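Local coordinates for vivid PAS protein VVD (Neurospora crassa, PDB 3D72) that probably acts as a blue-light photoreceptor of the LOV/PAS family, sensing light through a bound flavin and forming a rapidly exchanging dimer on light activation, at residues A[17-20]-A[21-24]; A[40-43]-A[44-47]; A[55-58]-A[59-63]; A[62-65]-A[66-69]; A[96-99]-A[100-104]. The protein carries 1 engineered substitution. One frame throughout, in Å; residues are numbered along the deposited sequence.

Interaction 1: A[17-20]-A[21-24]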
# COMPACT_ATOMS: atom_id res chain seq x y z
N ILE A 17 -2.74 0.63 1.50
CA ILE A 17 -1.71 0.99 2.48
C ILE A 17 -2.39 1.35 3.80
O ILE A 17 -1.95 0.94 4.87
CB ILE A 17 -0.86 2.19 1.96
CG1 ILE A 17 0.01 1.72 0.79
CG2 ILE A 17 0.01 2.76 3.08
CD1 ILE A 17 0.64 2.86 0.00
N GLN A 18 -3.49 2.09 3.72
CA GLN A 18 -4.22 2.47 4.91
C GLN A 18 -4.68 1.23 5.68
O GLN A 18 -4.57 1.16 6.91
CB GLN A 18 -5.44 3.31 4.53
CG GLN A 18 -6.33 3.67 5.69
CD GLN A 18 -7.59 4.38 5.24
OE1 GLN A 18 -7.56 5.19 4.31
NE2 GLN A 18 -8.70 4.09 5.92
N ILE A 19 -5.20 0.25 4.94
CA ILE A 19 -5.68 -0.98 5.56
C ILE A 19 -4.55 -1.75 6.23
O ILE A 19 -4.67 -2.16 7.38
CB ILE A 19 -6.41 -1.88 4.54
CG1 ILE A 19 -7.74 -1.23 4.15
CG2 ILE A 19 -6.64 -3.28 5.12
CD1 ILE A 19 -8.45 -1.87 2.98
N MET A 20 -3.44 -1.94 5.52
CA MET A 20 -2.32 -2.67 6.10
C MET A 20 -1.67 -1.96 7.29
O MET A 20 -1.02 -2.60 8.11
CB MET A 20 -1.26 -2.97 5.04
CG MET A 20 -1.71 -4.02 4.03
SD MET A 20 -0.41 -4.44 2.86
CE MET A 20 -0.69 -3.15 1.59
N ASN A 21 -1.84 -0.65 7.37
CA ASN A 21 -1.26 0.14 8.46
C ASN A 21 -2.26 0.46 9.59
O ASN A 21 -1.89 1.12 10.56
CB ASN A 21 -0.72 1.47 7.92
CG ASN A 21 0.64 1.33 7.26
OD1 ASN A 21 1.68 1.49 7.90
ND2 ASN A 21 0.65 1.03 5.97
N ARG A 22 -3.50 -0.01 9.48
CA ARG A 22 -4.50 0.31 10.50
C ARG A 22 -4.09 -0.20 11.88
O ARG A 22 -3.69 -1.35 12.04
CB ARG A 22 -5.89 -0.20 10.09
CG ARG A 22 -6.10 -1.70 10.06
CD ARG A 22 -7.40 -2.02 9.33
NE ARG A 22 -7.87 -3.38 9.56
CZ ARG A 22 -7.25 -4.48 9.14
NH1 ARG A 22 -6.11 -4.40 8.46
NH2 ARG A 22 -7.76 -5.67 9.42
N PRO A 23 -4.19 0.66 12.90
CA PRO A 23 -3.84 0.39 14.30
C PRO A 23 -4.47 -0.77 15.06
O PRO A 23 -3.76 -1.54 15.71
CB PRO A 23 -4.10 1.73 14.99
CG PRO A 23 -5.25 2.26 14.22
CD PRO A 23 -4.84 1.98 12.79
N ASN A 24 -5.79 -0.89 15.01
CA ASN A 24 -6.45 -1.95 15.75
C ASN A 24 -7.20 -2.93 14.87
O ASN A 24 -8.43 -3.02 14.94
CB ASN A 24 -7.41 -1.34 16.77
CG ASN A 24 -6.72 -0.34 17.69
OD1 ASN A 24 -5.76 -0.67 18.37
ND2 ASN A 24 -7.22 0.90 17.70
O HOH W 1 -2.53 -3.32 10.71
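Ile-17 offers its carbonyl O to two donors of Asn-21, which reach it from opposite faces of the carbonyl plane. The backbone N of Asn-21 is 3.0 Å from Ile-17 O, and the side-chain ND2 comes closer, at 2.8 Å from the same atom, along a nearly straight bond of 167°. With CG beside the backbone N (chi1 -80°), the amide of Asn-21 lies alongside Ile-17, Ile-17 CG2 3.4 Å from Asn-21 ND2. That amide also donates to Val-32 O of the second subunit. One residue on, Gln-18 O takes a weak bond from Asn-21 N.

This is the C-terminal end of helix 12-21, where the last carbonyls are served partly by side chains; the helix packs on strands 123-134 and 140-146. Ile-19 O repeats the two-donor pattern with Arg-22. The backbone N sits 3.2 Å from Ile-19 O on one face of its plane, and NH1 2.9 Å from it on the other, with the carbonyl oxygen at the guanidinium edge, in plane. Arg-22 NE pairs with Glu-109 in a salt bridge. Met-20 O, finally, is tied to Arg-22 O through one water, while the Met-20 side chain packs on Met-20 of the second subunit.

Interaction 2: A[40-43]-A[44-47]. With FAD (flavin-adenine dinucleotide), chain C.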
# COMPACT_ATOMS: atom_id res chain seq x y z
N LEU A 40 -14.29 -1.79 -4.34
CA LEU A 40 -14.47 -0.66 -3.45
C LEU A 40 -15.91 -0.20 -3.64
O LEU A 40 -16.36 -0.07 -4.78
CB LEU A 40 -13.53 0.49 -3.84
CG LEU A 40 -13.49 1.63 -2.81
CD1 LEU A 40 -12.60 1.24 -1.63
CD2 LEU A 40 -12.95 2.89 -3.48
N CYS A 41 -16.62 -0.01 -2.54
CA CYS A 41 -18.01 0.44 -2.57
C CYS A 41 -18.13 1.78 -1.88
O CYS A 41 -17.40 2.07 -0.92
CB CYS A 41 -18.93 -0.58 -1.90
SG CYS A 41 -18.94 -2.19 -2.73
N ASP A 42 -19.05 2.61 -2.37
CA ASP A 42 -19.25 3.94 -1.81
C ASP A 42 -20.34 3.92 -0.73
O ASP A 42 -21.52 3.75 -1.02
CB ASP A 42 -19.65 4.91 -2.92
CG ASP A 42 -19.49 6.35 -2.52
OD1 ASP A 42 -19.64 6.65 -1.32
OD2 ASP A 42 -19.24 7.20 -3.40
N LEU A 43 -19.94 4.10 0.52
CA LEU A 43 -20.88 4.08 1.62
C LEU A 43 -21.85 5.25 1.60
O LEU A 43 -22.92 5.19 2.22
CB LEU A 43 -20.13 4.10 2.96
CG LEU A 43 -19.26 2.88 3.25
CD1 LEU A 43 -18.42 3.12 4.50
CD2 LEU A 43 -20.13 1.65 3.41
N LYS A 44 -21.48 6.31 0.89
CA LYS A 44 -22.29 7.52 0.82
C LYS A 44 -23.17 7.69 -0.40
O LYS A 44 -23.71 8.78 -0.63
CB LYS A 44 -21.39 8.74 1.00
CG LYS A 44 -21.22 9.17 2.46
CD LYS A 44 -21.00 7.99 3.39
CE LYS A 44 -20.98 8.43 4.84
NZ LYS A 44 -20.77 7.29 5.77
N GLN A 45 -23.32 6.63 -1.19
CA GLN A 45 -24.22 6.70 -2.34
C GLN A 45 -25.30 5.66 -2.10
O GLN A 45 -25.10 4.71 -1.35
CB GLN A 45 -23.50 6.44 -3.66
CG GLN A 45 -22.68 7.64 -4.14
CD GLN A 45 -22.25 7.52 -5.58
OE1 GLN A 45 -23.06 7.65 -6.51
NE2 GLN A 45 -20.96 7.26 -5.79
N LYS A 46 -26.45 5.85 -2.74
CA LYS A 46 -27.57 4.94 -2.56
C LYS A 46 -27.25 3.47 -2.76
O LYS A 46 -26.78 3.06 -3.81
CB LYS A 46 -28.71 5.33 -3.50
CG LYS A 46 -29.78 4.27 -3.60
CD LYS A 46 -31.12 4.80 -3.18
CE LYS A 46 -32.22 3.98 -3.83
NZ LYS A 46 -32.13 4.10 -5.31
N ASP A 47 -27.52 2.69 -1.71
CA ASP A 47 -27.32 1.25 -1.69
C ASP A 47 -25.89 0.76 -1.84
O ASP A 47 -25.65 -0.28 -2.46
CB ASP A 47 -28.22 0.58 -2.73
CG ASP A 47 -28.59 -0.86 -2.35
OD1 ASP A 47 -28.49 -1.20 -1.15
OD2 ASP A 47 -28.99 -1.62 -3.25
PA FAD C . -30.62 -7.24 3.32
O1A FAD C . -31.02 -7.17 1.89
O2A FAD C . -31.31 -6.33 4.27
O5B FAD C . -30.77 -8.75 3.79
C5B FAD C . -30.49 -9.19 5.14
C4B FAD C . -31.01 -10.62 5.26
O4B FAD C . -30.79 -11.03 6.62
C3B FAD C . -32.51 -10.81 4.95
O3B FAD C . -32.79 -11.80 3.99
C2B FAD C . -33.16 -11.10 6.30
O2B FAD C . -34.21 -12.04 6.33
C1B FAD C . -32.01 -11.47 7.24
N9A FAD C . -32.06 -10.82 8.53
C8A FAD C . -32.05 -9.48 8.80
N7A FAD C . -32.13 -9.18 10.08
C5A FAD C . -32.22 -10.42 10.70
C6A FAD C . -32.32 -10.79 12.08
N6A FAD C . -32.37 -9.88 13.06
N1A FAD C . -32.40 -12.12 12.39
C2A FAD C . -32.35 -13.02 11.37
N3A FAD C . -32.24 -12.79 10.04
C4A FAD C . -32.19 -11.42 9.78
N1 FAD C . -21.83 -9.86 -0.86
C2 FAD C . -21.61 -11.00 -1.57
O2 FAD C . -22.44 -11.92 -1.62
N3 FAD C . -20.40 -11.16 -2.25
C4 FAD C . -19.37 -10.22 -2.30
O4 FAD C . -18.32 -10.47 -2.94
C4X FAD C . -19.60 -9.05 -1.56
N5 FAD C . -18.61 -8.04 -1.56
C5X FAD C . -18.87 -6.89 -0.83
C6 FAD C . -17.88 -5.86 -0.83
C7 FAD C . -18.08 -4.67 -0.15
C7M FAD C . -16.95 -3.64 -0.19
C8 FAD C . -19.30 -4.43 0.52
C8M FAD C . -19.59 -3.14 1.26
C9 FAD C . -20.31 -5.46 0.53
C9A FAD C . -20.12 -6.68 -0.14
N10 FAD C . -21.11 -7.75 -0.15
C10 FAD C . -20.86 -8.89 -0.88
C1' FAD C . -22.39 -7.66 0.61
C2' FAD C . -23.60 -7.00 0.00
O2' FAD C . -23.17 -5.86 -0.76
C3' FAD C . -24.56 -6.64 1.16
O3' FAD C . -23.89 -5.74 2.04
C4' FAD C . -25.01 -7.89 1.98
O4' FAD C . -25.78 -8.74 1.16
C5' FAD C . -25.81 -7.53 3.25
O5' FAD C . -26.59 -6.34 3.05
P FAD C . -28.01 -6.35 2.34
O1P FAD C . -28.29 -4.95 2.00
O2P FAD C . -28.02 -7.31 1.21
O3P FAD C . -29.08 -6.84 3.43
O HOH W 2 -25.29 3.79 1.33
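The carboxylate of Asp-42 and the amide of Gln-45 stand almost perpendicular, their planes 88° apart. NE2 of Gln-45 comes in from above the carboxylate plane, 44° out of it, to make a 2.9 Å hydrogen bond to Asp-42 OD2; seen from the other partner, that oxygen lies in the amide plane. The second carboxylate oxygen, OD1, accepts on its anti side from the backbone N of Lys-44, again at 2.9 Å. Asp-42 can serve both because its CG is anti to the backbone N (chi1 -164°), swinging the carboxylate forward over the residues that follow. Both flat groups are held by further partners: Asp-42 OD1 forms a salt bridge with Arg-141, and Gln-45 OE1 accepts from Leu-4 N.

The backbone closes the turn with a weak bond of 3.4 Å from Gln-45 N to Asp-42 O. A water donates to both Leu-43 O and Gln-45 O, bridging the two carbonyls across the turn. Lys-44 bends back at its second torsion, laying CD 3.4 Å from Leu-43 C. One residue before the turn, Cys-41 SG meets the flavin methyl C7M at 3.5 Å. The arrangement is a type I beta turn overlaid by an Asx turn, at the exit of strand 38-42 in the PAS sheet, with the flavin pocket beside it.

Interaction 3: A[55-58]-A[59-63]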
# COMPACT_ATOMS: atom_id res chain seq x y z
N GLU A 55 -9.33 -6.41 -11.67
CA GLU A 55 -9.43 -7.39 -12.74
C GLU A 55 -9.58 -8.81 -12.20
O GLU A 55 -10.24 -9.64 -12.82
CB GLU A 55 -8.23 -7.27 -13.67
CG GLU A 55 -8.19 -5.93 -14.37
CD GLU A 55 -7.51 -5.98 -15.72
OE1 GLU A 55 -7.55 -4.96 -16.44
OE2 GLU A 55 -6.93 -7.04 -16.06
N ALA A 56 -8.98 -9.09 -11.05
CA ALA A 56 -9.07 -10.42 -10.46
C ALA A 56 -10.49 -10.73 -9.98
O ALA A 56 -10.92 -11.90 -10.01
CB ALA A 56 -8.09 -10.56 -9.29
N PHE A 57 -11.22 -9.71 -9.53
CA PHE A 57 -12.60 -9.89 -9.10
C PHE A 57 -13.47 -10.19 -10.32
O PHE A 57 -14.34 -11.04 -10.27
CB PHE A 57 -13.12 -8.61 -8.41
CG PHE A 57 -14.60 -8.61 -8.15
CD1 PHE A 57 -15.12 -9.21 -7.01
CD2 PHE A 57 -15.48 -8.02 -9.06
CE1 PHE A 57 -16.48 -9.22 -6.76
CE2 PHE A 57 -16.85 -8.02 -8.82
CZ PHE A 57 -17.36 -8.62 -7.67
N LEU A 58 -13.23 -9.46 -11.40
CA LEU A 58 -14.00 -9.67 -12.63
C LEU A 58 -13.74 -11.06 -13.18
O LEU A 58 -14.65 -11.74 -13.66
CB LEU A 58 -13.64 -8.61 -13.67
CG LEU A 58 -13.90 -7.17 -13.24
CD1 LEU A 58 -13.41 -6.22 -14.33
CD2 LEU A 58 -15.38 -6.98 -12.97
N TYR A 59 -12.48 -11.49 -13.11
CA TYR A 59 -12.11 -12.80 -13.61
C TYR A 59 -12.76 -13.89 -12.76
O TYR A 59 -13.34 -14.86 -13.29
CB TYR A 59 -10.60 -12.98 -13.57
CG TYR A 59 -10.14 -14.31 -14.11
CD1 TYR A 59 -9.13 -15.02 -13.48
CD2 TYR A 59 -10.72 -14.85 -15.25
CE1 TYR A 59 -8.69 -16.24 -13.98
CE2 TYR A 59 -10.30 -16.07 -15.76
CZ TYR A 59 -9.28 -16.76 -15.12
OH TYR A 59 -8.85 -17.95 -15.62
N MET A 60 -12.67 -13.74 -11.44
CA MET A 60 -13.25 -14.70 -10.51
C MET A 60 -14.75 -14.90 -10.71
O MET A 60 -15.23 -16.04 -10.75
CB MET A 60 -13.01 -14.26 -9.06
CG MET A 60 -13.66 -15.19 -8.04
SD MET A 60 -13.63 -14.52 -6.36
CE MET A 60 -15.08 -13.46 -6.36
N THR A 61 -15.48 -13.80 -10.84
CA THR A 61 -16.93 -13.84 -10.97
C THR A 61 -17.47 -14.03 -12.38
O THR A 61 -18.63 -14.42 -12.55
CB THR A 61 -17.58 -12.57 -10.37
OG1 THR A 61 -17.19 -11.42 -11.13
CG2 THR A 61 -17.15 -12.39 -8.92
N GLY A 62 -16.66 -13.73 -13.39
CA GLY A 62 -17.10 -13.88 -14.76
C GLY A 62 -17.86 -12.69 -15.31
O GLY A 62 -18.29 -12.70 -16.47
N TYR A 63 -18.06 -11.67 -14.48
CA TYR A 63 -18.77 -10.46 -14.89
C TYR A 63 -17.79 -9.39 -15.37
O TYR A 63 -16.63 -9.40 -14.99
CB TYR A 63 -19.59 -9.90 -13.72
CG TYR A 63 -20.79 -10.73 -13.33
CD1 TYR A 63 -20.72 -11.68 -12.30
CD2 TYR A 63 -22.01 -10.56 -13.97
CE1 TYR A 63 -21.84 -12.42 -11.92
CE2 TYR A 63 -23.13 -11.30 -13.61
CZ TYR A 63 -23.04 -12.22 -12.59
OH TYR A 63 -24.16 -12.94 -12.24
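Phe-57 O accepts twice from Thr-61: the backbone N and the hydroxyl OG1 each stand 3.0 Å from Phe-57 O, on opposite faces of the carbonyl plane. The hydroxyl is the donor in its bond, and OG1 in turn accepts a weak one of 3.5 Å from Tyr-63 N, so it works in both directions. With OG1 held between the backbone N and the carbonyl carbon (chi1 65°), Thr-61 turns its methyl CG2 over one face of the Phe-57 ring. The result is a CH-pi contact, 4.1 Å from CG2 to the Phe-57 ring centroid.

Earlier carbonyls follow the ordinary helical pattern, Glu-55 O receiving Tyr-59 N and Ala-56 O receiving Met-60 N. The last, Leu-58 O, takes Gly-62 N at 2.8 Å, although the bond is bent to 135°. Gly-62 leaves the helix with a positive phi of 84°, where a beta carbon would jam against the preceding carbonyl oxygen. Replacing Thr-61, a valine here would probably leave Phe-57 O with one of its two donors and take away the weak acceptor of Tyr-63 N.

Leu-58 CD2 closes over the exit, 3.4 Å from Tyr-63 O. The Phe-57 side chain itself comes within about 4 Å of the bound flavin nucleotide. Around this helix, the Tyr-63 ring stacks edge-to-face with Phe-75, Phe-57 and Leu-58 pack on Val-68 of helix 65-68, and Met-60 touches Phe-124 and Asn-126 on strand 123-134.

Interaction 4: A[62-65]-A[66-69]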
# COMPACT_ATOMS: atom_id res chain seq x y z
N GLY A 62 -16.66 -13.73 -13.39
CA GLY A 62 -17.10 -13.88 -14.76
C GLY A 62 -17.86 -12.69 -15.31
O GLY A 62 -18.29 -12.70 -16.47
N TYR A 63 -18.06 -11.67 -14.48
CA TYR A 63 -18.77 -10.46 -14.89
C TYR A 63 -17.79 -9.39 -15.37
O TYR A 63 -16.63 -9.40 -14.99
CB TYR A 63 -19.59 -9.90 -13.72
CG TYR A 63 -20.79 -10.73 -13.33
CD1 TYR A 63 -20.72 -11.68 -12.30
CD2 TYR A 63 -22.01 -10.56 -13.97
CE1 TYR A 63 -21.84 -12.42 -11.92
CE2 TYR A 63 -23.13 -11.30 -13.61
CZ TYR A 63 -23.04 -12.22 -12.59
OH TYR A 63 -24.16 -12.94 -12.24
N SER A 64 -18.27 -8.48 -16.21
CA SER A 64 -17.42 -7.40 -16.74
C SER A 64 -17.58 -6.15 -15.88
O SER A 64 -18.47 -6.07 -15.04
CB SER A 64 -17.83 -7.07 -18.17
OG SER A 64 -19.15 -6.56 -18.19
N ASN A 65 -16.71 -5.16 -16.10
CA ASN A 65 -16.78 -3.91 -15.36
C ASN A 65 -18.16 -3.28 -15.54
O ASN A 65 -18.77 -2.82 -14.58
CB ASN A 65 -15.72 -2.92 -15.86
CG ASN A 65 -14.58 -2.75 -14.88
OD1 ASN A 65 -14.80 -2.45 -13.71
ND2 ASN A 65 -13.36 -2.93 -15.36
N ALA A 66 -18.65 -3.26 -16.78
CA ALA A 66 -19.95 -2.68 -17.09
C ALA A 66 -21.08 -3.36 -16.34
O ALA A 66 -22.08 -2.73 -16.00
CB ALA A 66 -20.20 -2.76 -18.59
N GLU A 67 -20.93 -4.66 -16.09
CA GLU A 67 -21.95 -5.42 -15.40
C GLU A 67 -21.92 -5.30 -13.88
O GLU A 67 -22.93 -5.53 -13.23
CB GLU A 67 -21.85 -6.90 -15.77
CG GLU A 67 -22.25 -7.20 -17.21
CD GLU A 67 -22.08 -8.66 -17.56
OE1 GLU A 67 -20.99 -9.20 -17.28
OE2 GLU A 67 -23.03 -9.25 -18.11
N VAL A 68 -20.78 -4.92 -13.30
CA VAL A 68 -20.72 -4.82 -11.85
C VAL A 68 -20.74 -3.40 -11.28
O VAL A 68 -21.33 -3.17 -10.23
CB VAL A 68 -19.49 -5.57 -11.28
CG1 VAL A 68 -19.46 -7.00 -11.80
CG2 VAL A 68 -18.22 -4.84 -11.63
N LEU A 69 -20.12 -2.46 -11.98
CA LEU A 69 -20.07 -1.07 -11.51
C LEU A 69 -21.44 -0.43 -11.33
O LEU A 69 -22.32 -0.54 -12.19
CB LEU A 69 -19.24 -0.22 -12.47
CG LEU A 69 -17.76 -0.02 -12.17
CD1 LEU A 69 -17.10 -1.31 -11.70
CD2 LEU A 69 -17.09 0.52 -13.43
O HOH W 3 -19.23 -10.70 -18.69
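One carboxylate oxygen, Glu-67 OE1, gathers three donors at the start of a helix. Ser-64 N reaches it at 3.0 Å along a bond of 162°, using the anti lone pair of OE1. Ser-64 OG adds a weak bond, and a water 2.7 Å from Glu-67 OE1 links it to Gly-62 O. Coming the other way, Glu-67 N donates weakly to Ser-64 OG, 3.3 Å away. This is a capping box, with Ser-64 as N-cap of helix 65-68. Glu-67 can return to the cap because its CG sits beside its own backbone N (chi1 -69°) and the chain beyond runs extended.

The other oxygen, OE2, forms a salt bridge with Lys-119; that charge and the helix start would probably both favour the ionised carboxylate. Next to the box, Tyr-63 CB packs against Val-68 CG1 at 3.5 Å, while Glu-67 crosses the Tyr-63 side chain at about a right angle. Farther along, Asn-65 O carries two backbone bonds: a nearly straight one of 3.0 Å from Leu-69 N, and another from Val-68 N, which stands well above the carbonyl plane. Leu-69 folds its branched end against the Asn-65 side chain.

Interaction 5: A[96-99]-A[100-104]. With FAD (flavin-adenine dinucleotide), chain C.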
# COMPACT_ATOMS: atom_id res chain seq x y z
N THR A 96 -25.90 -15.02 7.79
CA THR A 96 -24.67 -14.53 7.17
C THR A 96 -24.91 -13.17 6.54
O THR A 96 -24.09 -12.26 6.68
CB THR A 96 -24.19 -15.52 6.08
OG1 THR A 96 -23.82 -16.76 6.70
CG2 THR A 96 -23.00 -14.96 5.31
N ILE A 97 -26.04 -13.01 5.87
CA ILE A 97 -26.36 -11.73 5.25
C ILE A 97 -26.59 -10.66 6.30
O ILE A 97 -26.13 -9.53 6.13
CB ILE A 97 -27.60 -11.86 4.34
CG1 ILE A 97 -27.31 -12.90 3.26
CG2 ILE A 97 -27.88 -10.52 3.66
CD1 ILE A 97 -28.47 -13.19 2.33
N ASN A 98 -27.25 -11.02 7.37
CA ASN A 98 -27.49 -10.04 8.42
C ASN A 98 -26.17 -9.62 9.07
O ASN A 98 -25.99 -8.46 9.42
CB ASN A 98 -28.45 -10.59 9.46
CG ASN A 98 -28.82 -9.56 10.49
OD1 ASN A 98 -29.31 -8.47 10.15
ND2 ASN A 98 -28.60 -9.88 11.75
N THR A 99 -25.25 -10.57 9.21
CA THR A 99 -23.95 -10.29 9.79
C THR A 99 -23.21 -9.25 8.95
O THR A 99 -22.62 -8.31 9.48
CB THR A 99 -23.09 -11.56 9.90
OG1 THR A 99 -23.64 -12.41 10.92
CG2 THR A 99 -21.65 -11.21 10.25
N MET A 100 -23.24 -9.42 7.62
CA MET A 100 -22.57 -8.48 6.72
C MET A 100 -23.24 -7.11 6.80
O MET A 100 -22.57 -6.09 6.93
CB MET A 100 -22.65 -8.96 5.26
CG MET A 100 -21.82 -10.19 4.95
SD MET A 100 -21.78 -10.56 3.17
CE MET A 100 -23.36 -11.28 2.92
N ARG A 101 -24.56 -7.11 6.73
CA ARG A 101 -25.33 -5.88 6.76
C ARG A 101 -25.04 -5.05 8.01
O ARG A 101 -24.78 -3.84 7.92
CB ARG A 101 -26.82 -6.20 6.68
CG ARG A 101 -27.66 -5.05 6.19
CD ARG A 101 -28.99 -5.05 6.89
NE ARG A 101 -28.82 -5.36 8.31
CZ ARG A 101 -29.74 -5.17 9.24
NH1 ARG A 101 -29.49 -5.48 10.50
NH2 ARG A 101 -30.90 -4.63 8.91
N LYS A 102 -25.07 -5.68 9.18
CA LYS A 102 -24.83 -4.95 10.41
C LYS A 102 -23.41 -4.40 10.52
O LYS A 102 -23.22 -3.27 10.99
CB LYS A 102 -25.17 -5.82 11.63
CG LYS A 102 -26.65 -6.12 11.73
CD LYS A 102 -27.03 -6.76 13.05
CE LYS A 102 -26.52 -8.18 13.15
NZ LYS A 102 -26.98 -8.83 14.41
N ALA A 103 -22.43 -5.17 10.08
CA ALA A 103 -21.04 -4.73 10.14
C ALA A 103 -20.83 -3.52 9.24
O ALA A 103 -20.23 -2.53 9.65
CB ALA A 103 -20.12 -5.85 9.72
N ILE A 104 -21.31 -3.61 8.00
CA ILE A 104 -21.16 -2.51 7.06
C ILE A 104 -21.84 -1.25 7.60
O ILE A 104 -21.31 -0.15 7.47
CB ILE A 104 -21.76 -2.88 5.68
CG1 ILE A 104 -20.98 -4.04 5.07
CG2 ILE A 104 -21.72 -1.66 4.75
CD1 ILE A 104 -21.60 -4.61 3.81
PA FAD C . -30.62 -7.24 3.32
O1A FAD C . -31.02 -7.17 1.89
O2A FAD C . -31.31 -6.33 4.27
O5B FAD C . -30.77 -8.75 3.79
C5B FAD C . -30.49 -9.19 5.14
C4B FAD C . -31.01 -10.62 5.26
O4B FAD C . -30.79 -11.03 6.62
C3B FAD C . -32.51 -10.81 4.95
O3B FAD C . -32.79 -11.80 3.99
C2B FAD C . -33.16 -11.10 6.30
O2B FAD C . -34.21 -12.04 6.33
C1B FAD C . -32.01 -11.47 7.24
N9A FAD C . -32.06 -10.82 8.53
C8A FAD C . -32.05 -9.48 8.80
N7A FAD C . -32.13 -9.18 10.08
C5A FAD C . -32.22 -10.42 10.70
C6A FAD C . -32.32 -10.79 12.08
N6A FAD C . -32.37 -9.88 13.06
N1A FAD C . -32.40 -12.12 12.39
C2A FAD C . -32.35 -13.02 11.37
N3A FAD C . -32.24 -12.79 10.04
C4A FAD C . -32.19 -11.42 9.78
N1 FAD C . -21.83 -9.86 -0.86
C2 FAD C . -21.61 -11.00 -1.57
O2 FAD C . -22.44 -11.92 -1.62
N3 FAD C . -20.40 -11.16 -2.25
C4 FAD C . -19.37 -10.22 -2.30
O4 FAD C . -18.32 -10.47 -2.94
C4X FAD C . -19.60 -9.05 -1.56
N5 FAD C . -18.61 -8.04 -1.56
C5X FAD C . -18.87 -6.89 -0.83
C6 FAD C . -17.88 -5.86 -0.83
C7 FAD C . -18.08 -4.67 -0.15
C7M FAD C . -16.95 -3.64 -0.19
C8 FAD C . -19.30 -4.43 0.52
C8M FAD C . -19.59 -3.14 1.26
C9 FAD C . -20.31 -5.46 0.53
C9A FAD C . -20.12 -6.68 -0.14
N10 FAD C . -21.11 -7.75 -0.15
C10 FAD C . -20.86 -8.89 -0.88
C1' FAD C . -22.39 -7.66 0.61
C2' FAD C . -23.60 -7.00 0.00
O2' FAD C . -23.17 -5.86 -0.76
C3' FAD C . -24.56 -6.64 1.16
O3' FAD C . -23.89 -5.74 2.04
C4' FAD C . -25.01 -7.89 1.98
O4' FAD C . -25.78 -8.74 1.16
C5' FAD C . -25.81 -7.53 3.25
O5' FAD C . -26.59 -6.34 3.05
P FAD C . -28.01 -6.35 2.34
O1P FAD C . -28.29 -4.95 2.00
O2P FAD C . -28.02 -7.31 1.21
O3P FAD C . -29.08 -6.84 3.43
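Met-100 lays its thioether between Ile-97 and the flavin nucleotide. The chain bends at its third torsion (chi3 -77°), bringing the methyl CE back to 3.8 Å from Ile-97 CA and 3.9 Å from FAD C4'. The sulfur SD faces the start of the ribityl chain, 3.9 Å from FAD C1'.

Asn-98 turns to the adenine end of the same ligand. Its CG is anti to the backbone N (chi1 -175°) and lies 3.4 Å from FAD N7A. The amide sits over one face of the Arg-101 guanidinium, the two planes 47° apart, and Lys-102 passes it obliquely from the next position along the helix. The backbone of Asn-98 is tied in too, its O accepting from Lys-102 N at 2.9 Å.

Thr-99 packs on Val-110 and Val-112 of strand 110-117. Its hydroxyl is taken up by Asn-95 O, and its carbonyl by Ala-103 N. Arg-101 runs its alkyl part along the pyrophosphate, with CG 3.6 Å from FAD O5'. With an alanine at Arg-101, the Asn-98 amide would probably lose its flat neighbour and the pyrophosphate the chain lying beside it.

Adding Ile-104, whose CD1 approaches the ribityl hydroxyl O3', helix 94-106 forms one wall of the flavin pocket of this LOV domain, reaching from adenine to isoalloxazine.

Overall arrangement
Interactions 2 and 5 meet the flavin nucleotide directly and also touch each other, Leu-43 CD2 lying 3.9 Å from Ile-104 CG2, though their centres are 15 Å apart. Interactions 3 and 4 form a continuous unit: they share Gly-62 and Tyr-63, their centres lie 8 Å apart, and Leu-58 CD2 packs 3.8 Å from Val-68 CG2. Both lie across the chain's centre from interaction 5, about 23 Å between centres. Interaction 1 is the outlier, 21 to 28 Å from the other centres and about 7 Å at nearest atoms from interaction 2. It faces the second subunit, yet its Ile-19 side chain is still about 9 Å from the flavin nucleotide.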